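Local coordinates for ketosynthase (PDB 6KXD), which probably catalyses the decarboxylative condensation of malonyl-ACP with an acyl chain, in the ketosynthase/chain length factor complex of a highly reducing type II polyketide synthase, at residues A[21-24]-A[25-29]; A[239-242]-A[243-247]; A[266-269]-A[270-273]; A[177-180]-A[181-185]; A[289-292]-A[293-296]. All coordinates share one frame; numbering follows the deposited sequence.

In the fold
From the N terminus the chain passes contact 1, where strand 22-23 turns into helix 24-34, then contact 4 within helix 172-185, contact 2 where strand 234-242 gives way to helix 243-247, contact 3 in the loop leading to helix 274-288, and contact 5 just beyond that helix. Each joins consecutive residues and closes only a turn; they follow in series, and none nests in or crosses another. Contacts 1 and 2 reach the same mixed sheet of the thiolase-like fold. Contacts 2 and 4 touch, L240 packing on V177, L181 and I184, whereas contact 3 lies across the chain's centre from contact 1, their centres about 33 Å apart.

Contact 1: residues A[21-24]-A[25-29]; sequences IGTG and VEEYT
E27 reaches back from the first turns of helix 24-34 to the strand that precedes it, its OE2 accepting from T23 N at 2.8 Å. This is a strand-turn-helix connection, strand 22-23 leading into the helix. The N-H comes from above the carboxylate plane, 56° out of it. A bend at chi2 (-136°) folds the E27 side chain over G22 and T23, alongside the T23 side chain and pointing the same way. One step on, Y28 N donates to G24 O at 3.0 Å, the first backbone bond of the helix. Water 1 bridges the same turn, giving a proton to T23 O and taking one from E27 N at 2.7 Å. The I21 and Y28 side chains cross obliquely, with I21 CG1 3.9 Å from Y28 CD1. G22 and G24 adopt backbone angles at which a CB would jam against the carbonyl O of the residue before; at G22 it would also collide with E27 O. The tyrosine hydroxyl is held by L344 O, and E27 OE1 makes a long, weak ion pair with R36. V25, Y28 and T29 settle on L351 of helix 341-355, while V25 and Y28 also meet strand 10-19, and I21 and Y28 share L334 of helix 331-334.

Contact 2: residues A[239-242]-A[243-247]; sequences VLES and LESAL
S242 and S245 meet in a side-chain N-cap, the first of these serines closing strand 234-242 and heading the short helix 243-247. The S242 hydroxyl is turned inward, between its own backbone N and carbonyl carbon (chi1 69°), which brings OG over the opening turn to accept from S245 N at 3.0 Å, with an N-H...O angle of 150°. S242 is thereby used twice: its carbonyl O takes A246 N at 3.0 Å. Cap and first helical bond thus both start from the last residue of the strand, and the strand turns into the helix abruptly, the two segment axes making 99° with a closest approach of 5.0 Å. The capping hydroxyl is also hydrogen-bonded to D190 OD2, so the buried OG has a second partner besides S245 N.

E241 supplies the other link. Its CB points toward the helix and its extended chain carries the carboxylate alongside S245, whose OG sits anti to its backbone N and donates to OE2. That carboxylate is mainly engaged by charge: OE1 forms a salt bridge with R249 and a hydrogen bond with T13, and OE2 a salt bridge with R103. Such a cluster would probably keep E241 ionised. Close by, A246 lays its methyl against V11 and T13 of strand 10-19. The S245 OG to E241 OE2 bond is 3.1 Å long and uses the anti lone pair of the carboxylate oxygen, the one directed away from OE1.

Contact 3: residues A[266-269]-A[270-273]; sequences AAHP and TAPN
H268 ND1 is gripped by two backbone amides of the turn that follows it, A271 N at 3.0 Å and T270 N at 3.2 Å. The ring nitrogen thus accepts from the amides two and three residues on, in a turn of the loop between strand 255-264 and helix 274-288, a helix whose N-cap residue is N273. Both N-H groups point well at the nitrogen, that of A271 at 163°, although each donor is tilted by about 26° from the imidazole plane. Accepting both requires ND1 to be the unprotonated ring nitrogen. The ring is carried there by CG lying anti to the backbone N (chi1 -163°), with A271 CB against its ND1 side and P269 CD over one face.

Two waters bridge the backbone of the turn. Water 3 accepts from H268 N and lies 2.8 Å from A271 O; water 2 sits between H268 O and A271 O. Farther along, A267 CB approaches the N273 amide, whose OD1 caps G276 N at the start of the helix. A neighbouring subunit borders this surface, P269 packing on its H156 and T270 on its P150. The T270 side chain also meets the histidine ring, its OG1 coming to 3.3 Å from H268 CE1.

Contact 4: residues A[177-180]-A[181-185]; sequences VGYG and LDSIR
V177 to R185 form the C-terminal part of helix 172-185, in which L181 N bonds to V177 O at 2.8 Å, D182 N to G178 O at 2.8 Å, and I184 N to G180 O at 2.9 Å, the regular ladder of an alpha helix. S183 adds a side-chain bond to it. With OG beside its own backbone N (chi1 -66°), the hydroxyl bends back and donates to Y179 O at 2.8 Å, while S183 N reaches the same oxygen at 2.7 Å. The two donors come from opposite faces of the carbonyl plane, the hydroxyl 40° out of it, so this buried carbonyl is doubly satisfied.

The same hydroxyl oxygen lies over the centre of the Y179 ring, 3.4 Å above its plane. Its proton is spent on the carbonyl, so the ring is met by oxygen rather than by a donated hydrogen. Y179 can lie under it because its CG is anti to its backbone N (chi1 -172°); its own OH is bonded to E162 OE2. R185, one turn after L181, has L181 CD2 over one face of its guanidinium, offset toward the rim, and its NH1 forms a salt bridge with D287. D182 OD2 is shared between Y260 OH and R196 of a neighbouring subunit, which also places Y187 against the Y179 ring.

In beta-ketoacyl synthases a buried helix follows the nucleophilic cysteine, and this is probably that helix. V177 and I184 pack on strand 234-242, L181 on strands 10-19 and 255-264, and Y179 and S183 on strand 105-110.

Contact 5: residues A[289-292]-A[293-296]; sequences GVEQ and EEID
E291 and E294 turn their carboxylate planes 30° apart, and E294 OE2 accepts from E291 N at 3.2 Å, on the anti side but 35° out of the carboxylate plane. The turn follows a Schellman motif in which G289, at positive phi, ends helix 274-288 through bonds from V290 N to L285 O and G289 N to D286 O. E294 OE2 also lies 3.5 Å from E291 CG. The extended chain beyond E294 CG, with chi2 -177°, brings the carboxylate back toward E291, three residues earlier. The carboxylate oxygens are not in contact, E291 OE2 and E294 OE2 being 4.8 Å apart; this proximity of like charges could slightly raise their pKa values. Short-range backbone bonds wind the turn into a 3-10 segment: E294 N reaches E291 O at 3.0 Å and I295 N reaches Q292 O at 3.2 Å. Q292 NE2 is tied to V319 O of helix 306-320. On the inner side V290 and I295 both rest on L285, their side chains crossing at about a right angle, with V290 CG1 3.6 Å from I295 CD1.

Contact 1: residues A[21-24]-A[25-29]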
loop_
_atom_site.group_PDB
_atom_site.type_symbol
_atom_site.label_atom_id
_atom_site.label_comp_id
_atom_site.label_asym_id
_atom_site.label_seq_id
_atom_site.Cartn_x
_atom_site.Cartn_y
_atom_site.Cartn_z
ATOM N N ILE A 21 -14.130 -0.095 19.768
ATOM C CA ILE A 21 -14.137 -0.380 21.199
ATOM C C ILE A 21 -13.472 0.740 22.002
ATOM O O ILE A 21 -13.114 0.529 23.192
ATOM C CB ILE A 21 -13.498 -1.743 21.535
ATOM C CG1 ILE A 21 -11.974 -1.766 21.362
ATOM C CG2 ILE A 21 -14.191 -2.833 20.734
ATOM C CD1 ILE A 21 -11.317 -3.012 21.868
ATOM N N GLY A 22 -13.291 1.915 21.392
ATOM C CA GLY A 22 -12.647 2.998 22.098
ATOM C C GLY A 22 -11.750 3.856 21.221
ATOM O O GLY A 22 -11.111 3.377 20.282
ATOM N N THR A 23 -11.704 5.138 21.576
ATOM C CA THR A 23 -10.968 6.202 20.884
ATOM C C THR A 23 -9.963 6.782 21.874
ATOM O O THR A 23 -10.331 7.177 22.973
ATOM C CB THR A 23 -11.949 7.253 20.351
ATOM O OG1 THR A 23 -12.732 6.670 19.311
ATOM C CG2 THR A 23 -11.248 8.487 19.829
ATOM N N GLY A 24 -8.687 6.778 21.498
ATOM C CA GLY A 24 -7.589 7.141 22.353
ATOM C C GLY A 24 -7.037 5.943 23.092
ATOM O O GLY A 24 -7.738 4.959 23.255
ATOM N N VAL A 25 -5.771 6.057 23.500
ATOM C CA VAL A 25 -5.001 4.995 24.093
ATOM C C VAL A 25 -5.706 4.500 25.369
ATOM O O VAL A 25 -5.683 3.283 25.665
ATOM C CB VAL A 25 -3.541 5.435 24.351
ATOM C CG1 VAL A 25 -3.408 6.522 25.405
ATOM C CG2 VAL A 25 -2.660 4.258 24.724
ATOM N N GLU A 26 -6.315 5.426 26.133
ATOM C CA GLU A 26 -6.991 5.073 27.408
ATOM C C GLU A 26 -8.230 4.226 27.130
ATOM O O GLU A 26 -8.313 3.118 27.619
ATOM C CB GLU A 26 -7.435 6.298 28.203
ATOM C CG GLU A 26 -6.491 6.692 29.309
ATOM C CD GLU A 26 -7.035 7.886 30.074
ATOM O OE1 GLU A 26 -8.040 7.711 30.819
ATOM O OE2 GLU A 26 -6.499 8.996 29.872
ATOM N N GLU A 27 -9.169 4.788 26.361
ATOM C CA GLU A 27 -10.410 4.122 25.953
ATOM C C GLU A 27 -10.087 2.747 25.346
ATOM O O GLU A 27 -10.851 1.806 25.505
ATOM C CB GLU A 27 -11.160 4.942 24.914
ATOM C CG GLU A 27 -12.336 5.770 25.405
ATOM C CD GLU A 27 -13.556 5.662 24.490
ATOM O OE1 GLU A 27 -14.546 5.014 24.890
ATOM O OE2 GLU A 27 -13.524 6.214 23.369
ATOM N N TYR A 28 -8.965 2.640 24.620
ATOM C CA TYR A 28 -8.680 1.436 23.842
ATOM C C TYR A 28 -8.083 0.381 24.754
ATOM O O TYR A 28 -8.475 -0.766 24.686
ATOM C CB TYR A 28 -7.722 1.737 22.687
ATOM C CG TYR A 28 -7.450 0.570 21.766
ATOM C CD1 TYR A 28 -8.479 -0.035 21.078
ATOM C CD2 TYR A 28 -6.158 0.134 21.528
ATOM C CE1 TYR A 28 -8.247 -1.088 20.201
ATOM C CE2 TYR A 28 -5.899 -0.906 20.647
ATOM C CZ TYR A 28 -6.951 -1.533 19.999
ATOM O OH TYR A 28 -6.703 -2.540 19.106
ATOM N N THR A 29 -7.152 0.784 25.626
ATOM C CA THR A 29 -6.650 -0.111 26.624
ATOM C C THR A 29 -7.812 -0.657 27.482
ATOM O O THR A 29 -7.766 -1.826 27.899
ATOM C CB THR A 29 -5.616 0.564 27.520
ATOM O OG1 THR A 29 -4.661 1.217 26.678
ATOM C CG2 THR A 29 -4.931 -0.423 28.432
HETATM O O HOH W 1 -8.944 7.277 25.412
#

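Contact 2: residues A[239-242]-A[243-247]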
loop_
_atom_site.group_PDB
_atom_site.type_symbol
_atom_site.label_atom_id
_atom_site.label_comp_id
_atom_site.label_asym_id
_atom_site.label_seq_id
_atom_site.Cartn_x
_atom_site.Cartn_y
_atom_site.Cartn_z
ATOM N N VAL A 239 3.574 5.954 16.582
ATOM C CA VAL A 239 4.804 6.712 16.417
ATOM C C VAL A 239 5.983 5.784 16.700
ATOM O O VAL A 239 6.129 5.279 17.845
ATOM C CB VAL A 239 4.844 7.972 17.310
ATOM C CG1 VAL A 239 6.109 8.776 17.040
ATOM C CG2 VAL A 239 3.604 8.830 17.118
ATOM N N LEU A 240 6.814 5.573 15.668
ATOM C CA LEU A 240 8.048 4.880 15.760
ATOM C C LEU A 240 9.162 5.923 15.767
ATOM O O LEU A 240 9.092 6.890 15.008
ATOM C CB LEU A 240 8.268 3.955 14.561
ATOM C CG LEU A 240 7.572 2.601 14.619
ATOM C CD1 LEU A 240 6.071 2.766 14.531
ATOM C CD2 LEU A 240 8.082 1.712 13.493
ATOM N N GLU A 241 10.200 5.668 16.553
ATOM C CA GLU A 241 11.313 6.602 16.705
ATOM C C GLU A 241 12.587 5.831 16.968
ATOM O O GLU A 241 12.537 4.781 17.599
ATOM C CB GLU A 241 11.083 7.516 17.906
ATOM C CG GLU A 241 10.256 8.739 17.604
ATOM C CD GLU A 241 10.224 9.739 18.758
ATOM O OE1 GLU A 241 9.206 9.755 19.487
ATOM O OE2 GLU A 241 11.216 10.500 18.921
ATOM N N SER A 242 13.716 6.342 16.472
ATOM C CA SER A 242 14.990 5.718 16.830
ATOM C C SER A 242 15.103 5.792 18.352
ATOM O O SER A 242 14.628 6.757 18.940
ATOM C CB SER A 242 16.159 6.374 16.164
ATOM O OG SER A 242 16.365 7.670 16.688
ATOM N N LEU A 243 15.649 4.747 18.980
ATOM C CA LEU A 243 15.904 4.828 20.432
ATOM C C LEU A 243 16.667 6.123 20.762
ATOM O O LEU A 243 16.320 6.813 21.701
ATOM C CB LEU A 243 16.683 3.600 20.900
ATOM C CG LEU A 243 17.018 3.599 22.396
ATOM C CD1 LEU A 243 15.741 3.695 23.220
ATOM C CD2 LEU A 243 17.816 2.358 22.778
ATOM N N GLU A 244 17.706 6.431 19.976
ATOM C CA GLU A 244 18.511 7.636 20.147
ATOM C C GLU A 244 17.612 8.861 20.296
ATOM O O GLU A 244 17.793 9.659 21.195
ATOM C CB GLU A 244 19.366 7.920 18.916
ATOM C CG GLU A 244 20.703 7.223 18.877
ATOM C CD GLU A 244 21.360 7.384 17.515
ATOM O OE1 GLU A 244 22.205 8.301 17.373
ATOM O OE2 GLU A 244 20.994 6.618 16.585
ATOM N N SER A 245 16.690 9.019 19.339
ATOM C CA SER A 245 15.838 10.191 19.219
ATOM C C SER A 245 14.805 10.250 20.353
ATOM O O SER A 245 14.420 11.305 20.795
ATOM C CB SER A 245 15.137 10.186 17.885
ATOM O OG SER A 245 14.076 11.124 17.901
ATOM N N ALA A 246 14.291 9.089 20.754
ATOM C CA ALA A 246 13.331 8.991 21.849
ATOM C C ALA A 246 14.013 9.372 23.177
ATOM O O ALA A 246 13.541 10.276 23.883
ATOM C CB ALA A 246 12.782 7.588 21.895
ATOM N N LEU A 247 15.131 8.697 23.493
ATOM C CA LEU A 247 15.869 8.918 24.747
ATOM C C LEU A 247 16.231 10.400 24.861
ATOM O O LEU A 247 15.947 11.020 25.884
ATOM C CB LEU A 247 17.129 8.047 24.784
ATOM C CG LEU A 247 16.891 6.553 25.003
ATOM C CD1 LEU A 247 18.209 5.797 25.143
ATOM C CD2 LEU A 247 15.988 6.318 26.205
#

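Contact 3: residues A[266-269]-A[270-273]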
loop_
_atom_site.group_PDB
_atom_site.type_symbol
_atom_site.label_atom_id
_atom_site.label_comp_id
_atom_site.label_asym_id
_atom_site.label_seq_id
_atom_site.Cartn_x
_atom_site.Cartn_y
_atom_site.Cartn_z
ATOM N N ALA A 266 2.222 -17.084 -2.511
ATOM C CA ALA A 266 2.395 -17.366 -3.899
ATOM C C ALA A 266 1.585 -18.615 -4.216
ATOM O O ALA A 266 2.032 -19.547 -4.885
ATOM C CB ALA A 266 3.870 -17.545 -4.235
ATOM N N ALA A 267 0.368 -18.644 -3.699
ATOM C CA ALA A 267 -0.495 -19.821 -3.871
ATOM C C ALA A 267 -1.889 -19.397 -4.356
ATOM O O ALA A 267 -2.274 -19.595 -5.517
ATOM C CB ALA A 267 -0.504 -20.577 -2.566
ATOM N N HIS A 268 -2.647 -18.725 -3.467
ATOM C CA HIS A 268 -4.052 -18.467 -3.710
ATOM C C HIS A 268 -4.358 -16.988 -3.487
ATOM O O HIS A 268 -3.702 -16.355 -2.685
ATOM C CB HIS A 268 -4.935 -19.390 -2.846
ATOM C CG HIS A 268 -6.347 -19.474 -3.322
ATOM N ND1 HIS A 268 -7.329 -18.587 -2.898
ATOM C CD2 HIS A 268 -6.956 -20.339 -4.176
ATOM C CE1 HIS A 268 -8.473 -18.889 -3.494
ATOM N NE2 HIS A 268 -8.256 -19.952 -4.301
ATOM N N PRO A 269 -5.248 -16.369 -4.285
ATOM C CA PRO A 269 -5.530 -14.946 -4.117
ATOM C C PRO A 269 -6.325 -14.571 -2.858
ATOM O O PRO A 269 -6.321 -13.436 -2.488
ATOM C CB PRO A 269 -6.253 -14.575 -5.395
ATOM C CG PRO A 269 -6.922 -15.855 -5.844
ATOM C CD PRO A 269 -5.929 -16.924 -5.456
ATOM N N THR A 270 -6.969 -15.519 -2.186
ATOM C CA THR A 270 -7.871 -15.159 -1.051
ATOM C C THR A 270 -7.688 -16.113 0.133
ATOM O O THR A 270 -7.756 -15.709 1.271
ATOM C CB THR A 270 -9.326 -15.053 -1.510
ATOM O OG1 THR A 270 -9.769 -16.345 -1.914
ATOM C CG2 THR A 270 -9.534 -14.051 -2.625
ATOM N N ALA A 271 -7.358 -17.372 -0.155
ATOM C CA ALA A 271 -7.179 -18.368 0.831
ATOM C C ALA A 271 -5.855 -18.165 1.555
ATOM O O ALA A 271 -4.837 -17.790 0.962
ATOM C CB ALA A 271 -7.263 -19.730 0.168
ATOM N N PRO A 272 -5.817 -18.396 2.880
ATOM C CA PRO A 272 -4.577 -18.312 3.635
ATOM C C PRO A 272 -3.773 -19.574 3.327
ATOM O O PRO A 272 -4.338 -20.550 2.816
ATOM C CB PRO A 272 -5.035 -18.292 5.096
ATOM C CG PRO A 272 -6.291 -19.110 5.056
ATOM C CD PRO A 272 -6.954 -18.800 3.727
ATOM N N ASN A 273 -2.499 -19.516 3.641
ATOM C CA ASN A 273 -1.583 -20.578 3.326
ATOM C C ASN A 273 -0.760 -20.872 4.563
ATOM O O ASN A 273 -0.113 -20.009 5.127
ATOM C CB ASN A 273 -0.680 -20.182 2.169
ATOM C CG ASN A 273 0.176 -21.336 1.692
ATOM O OD1 ASN A 273 1.257 -21.571 2.238
ATOM N ND2 ASN A 273 -0.305 -22.020 0.678
HETATM O O HOH W 2 -4.435 -15.020 -0.067
HETATM O O HOH W 3 -2.545 -18.504 -0.396
#

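Contact 4: residues A[177-180]-A[181-185]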
loop_
_atom_site.group_PDB
_atom_site.type_symbol
_atom_site.label_atom_id
_atom_site.label_comp_id
_atom_site.label_asym_id
_atom_site.label_seq_id
_atom_site.Cartn_x
_atom_site.Cartn_y
_atom_site.Cartn_z
ATOM N N VAL A 177 4.181 -0.572 9.819
ATOM C CA VAL A 177 5.028 -0.509 10.982
ATOM C C VAL A 177 6.417 -1.036 10.606
ATOM O O VAL A 177 7.432 -0.437 10.949
ATOM C CB VAL A 177 4.423 -1.293 12.170
ATOM C CG1 VAL A 177 5.410 -1.420 13.304
ATOM C CG2 VAL A 177 3.131 -0.674 12.687
ATOM N N GLY A 178 6.445 -2.157 9.888
ATOM C CA GLY A 178 7.680 -2.754 9.434
ATOM C C GLY A 178 8.467 -1.811 8.543
ATOM O O GLY A 178 9.683 -1.670 8.685
ATOM N N TYR A 179 7.760 -1.083 7.668
ATOM C CA TYR A 179 8.411 -0.128 6.814
ATOM C C TYR A 179 8.991 1.017 7.635
ATOM O O TYR A 179 10.107 1.498 7.376
ATOM C CB TYR A 179 7.471 0.421 5.743
ATOM C CG TYR A 179 8.204 1.273 4.741
ATOM C CD1 TYR A 179 9.366 0.801 4.137
ATOM C CD2 TYR A 179 7.810 2.565 4.461
ATOM C CE1 TYR A 179 10.064 1.566 3.214
ATOM C CE2 TYR A 179 8.490 3.331 3.523
ATOM C CZ TYR A 179 9.624 2.831 2.905
ATOM O OH TYR A 179 10.317 3.557 1.983
ATOM N N GLY A 180 8.235 1.469 8.622
ATOM C CA GLY A 180 8.763 2.463 9.554
ATOM C C GLY A 180 10.032 1.950 10.201
ATOM O O GLY A 180 10.986 2.662 10.323
ATOM N N LEU A 181 10.017 0.697 10.627
ATOM C CA LEU A 181 11.139 0.111 11.298
ATOM C C LEU A 181 12.332 0.112 10.345
ATOM O O LEU A 181 13.416 0.569 10.699
ATOM C CB LEU A 181 10.777 -1.301 11.738
ATOM C CG LEU A 181 11.954 -2.155 12.177
ATOM C CD1 LEU A 181 12.520 -1.615 13.474
ATOM C CD2 LEU A 181 11.509 -3.602 12.288
ATOM N N ASP A 182 12.124 -0.386 9.126
ATOM C CA ASP A 182 13.207 -0.440 8.158
ATOM C C ASP A 182 13.699 0.966 7.845
ATOM O O ASP A 182 14.920 1.178 7.688
ATOM C CB ASP A 182 12.751 -1.135 6.885
ATOM C CG ASP A 182 12.612 -2.622 7.058
ATOM O OD1 ASP A 182 13.266 -3.176 8.010
ATOM O OD2 ASP A 182 11.906 -3.229 6.223
ATOM N N SER A 183 12.769 1.933 7.789
ATOM C CA SER A 183 13.135 3.256 7.393
ATOM C C SER A 183 14.005 3.892 8.480
ATOM O O SER A 183 15.016 4.554 8.170
ATOM C CB SER A 183 11.924 4.096 7.056
ATOM O OG SER A 183 11.252 3.594 5.901
ATOM N N ILE A 184 13.621 3.682 9.735
ATOM C CA ILE A 184 14.427 4.198 10.866
ATOM C C ILE A 184 15.742 3.415 10.968
ATOM O O ILE A 184 16.806 4.009 11.150
ATOM C CB ILE A 184 13.625 4.198 12.176
ATOM C CG1 ILE A 184 12.488 5.212 12.092
ATOM C CG2 ILE A 184 14.529 4.493 13.367
ATOM C CD1 ILE A 184 11.433 5.056 13.151
ATOM N N ARG A 185 15.693 2.094 10.801
ATOM C CA ARG A 185 16.903 1.279 10.936
ATOM C C ARG A 185 17.961 1.722 9.917
ATOM O O ARG A 185 19.149 1.685 10.231
ATOM C CB ARG A 185 16.650 -0.210 10.740
ATOM C CG ARG A 185 16.166 -0.925 11.988
ATOM C CD ARG A 185 15.914 -2.374 11.609
ATOM N NE ARG A 185 15.586 -3.205 12.741
ATOM C CZ ARG A 185 15.157 -4.454 12.629
ATOM N NH1 ARG A 185 15.346 -5.122 11.499
ATOM N NH2 ARG A 185 14.541 -5.016 13.649
#

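Contact 5: residues A[289-292]-A[293-296]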
loop_
_atom_site.group_PDB
_atom_site.type_symbol
_atom_site.label_atom_id
_atom_site.label_comp_id
_atom_site.label_asym_id
_atom_site.label_seq_id
_atom_site.Cartn_x
_atom_site.Cartn_y
_atom_site.Cartn_z
ATOM N N GLY A 289 15.287 -11.466 16.342
ATOM C CA GLY A 289 16.419 -12.082 17.042
ATOM C C GLY A 289 15.918 -12.745 18.307
ATOM O O GLY A 289 16.525 -12.639 19.346
ATOM N N VAL A 290 14.791 -13.447 18.155
ATOM C CA VAL A 290 13.927 -13.893 19.214
ATOM C C VAL A 290 13.608 -15.372 18.943
ATOM O O VAL A 290 13.361 -15.729 17.787
ATOM C CB VAL A 290 12.672 -12.999 19.242
ATOM C CG1 VAL A 290 11.453 -13.701 19.796
ATOM C CG2 VAL A 290 12.924 -11.688 19.972
ATOM N N GLU A 291 13.627 -16.216 19.997
ATOM C CA GLU A 291 13.319 -17.664 19.901
ATOM C C GLU A 291 11.829 -17.866 20.186
ATOM O O GLU A 291 11.222 -17.057 20.870
ATOM C CB GLU A 291 14.115 -18.530 20.888
ATOM C CG GLU A 291 15.562 -18.109 21.114
ATOM C CD GLU A 291 16.537 -18.350 19.973
ATOM O OE1 GLU A 291 16.150 -19.002 18.968
ATOM O OE2 GLU A 291 17.694 -17.888 20.097
ATOM N N GLN A 292 11.255 -18.939 19.628
ATOM C CA GLN A 292 9.862 -19.292 19.848
ATOM C C GLN A 292 9.527 -19.216 21.352
ATOM O O GLN A 292 8.462 -18.728 21.716
ATOM C CB GLN A 292 9.567 -20.692 19.310
ATOM C CG GLN A 292 9.292 -20.742 17.815
ATOM C CD GLN A 292 10.482 -21.139 16.971
ATOM O OE1 GLN A 292 11.597 -20.663 17.151
ATOM N NE2 GLN A 292 10.238 -21.985 15.985
ATOM N N GLU A 293 10.446 -19.701 22.205
ATOM C CA GLU A 293 10.299 -19.746 23.698
ATOM C C GLU A 293 9.932 -18.373 24.271
ATOM O O GLU A 293 9.147 -18.292 25.210
ATOM C CB GLU A 293 11.590 -20.195 24.403
ATOM C CG GLU A 293 11.887 -21.679 24.258
ATOM C CD GLU A 293 12.556 -22.038 22.944
ATOM O OE1 GLU A 293 13.732 -21.679 22.782
ATOM O OE2 GLU A 293 11.885 -22.627 22.070
ATOM N N GLU A 294 10.543 -17.310 23.735
ATOM C CA GLU A 294 10.515 -15.999 24.378
ATOM C C GLU A 294 9.216 -15.260 24.047
ATOM O O GLU A 294 8.979 -14.181 24.571
ATOM C CB GLU A 294 11.688 -15.114 23.948
ATOM C CG GLU A 294 13.056 -15.764 24.014
ATOM C CD GLU A 294 14.160 -14.788 23.648
ATOM O OE1 GLU A 294 14.280 -13.765 24.338
ATOM O OE2 GLU A 294 14.862 -15.020 22.647
ATOM N N ILE A 295 8.375 -15.828 23.173
ATOM C CA ILE A 295 7.113 -15.175 22.803
ATOM C C ILE A 295 6.056 -15.447 23.884
ATOM O O ILE A 295 5.695 -16.586 24.164
ATOM C CB ILE A 295 6.637 -15.616 21.408
ATOM C CG1 ILE A 295 7.644 -15.227 20.314
ATOM C CG2 ILE A 295 5.228 -15.085 21.158
ATOM C CD1 ILE A 295 7.924 -13.744 20.188
ATOM N N ASP A 296 5.529 -14.365 24.464
ATOM C CA ASP A 296 4.570 -14.445 25.552
ATOM C C ASP A 296 3.175 -14.728 25.018
ATOM O O ASP A 296 2.464 -15.521 25.594
ATOM C CB ASP A 296 4.668 -13.194 26.420
ATOM C CG ASP A 296 6.034 -13.190 27.076
ATOM O OD1 ASP A 296 6.409 -14.264 27.606
ATOM O OD2 ASP A 296 6.752 -12.180 26.954
#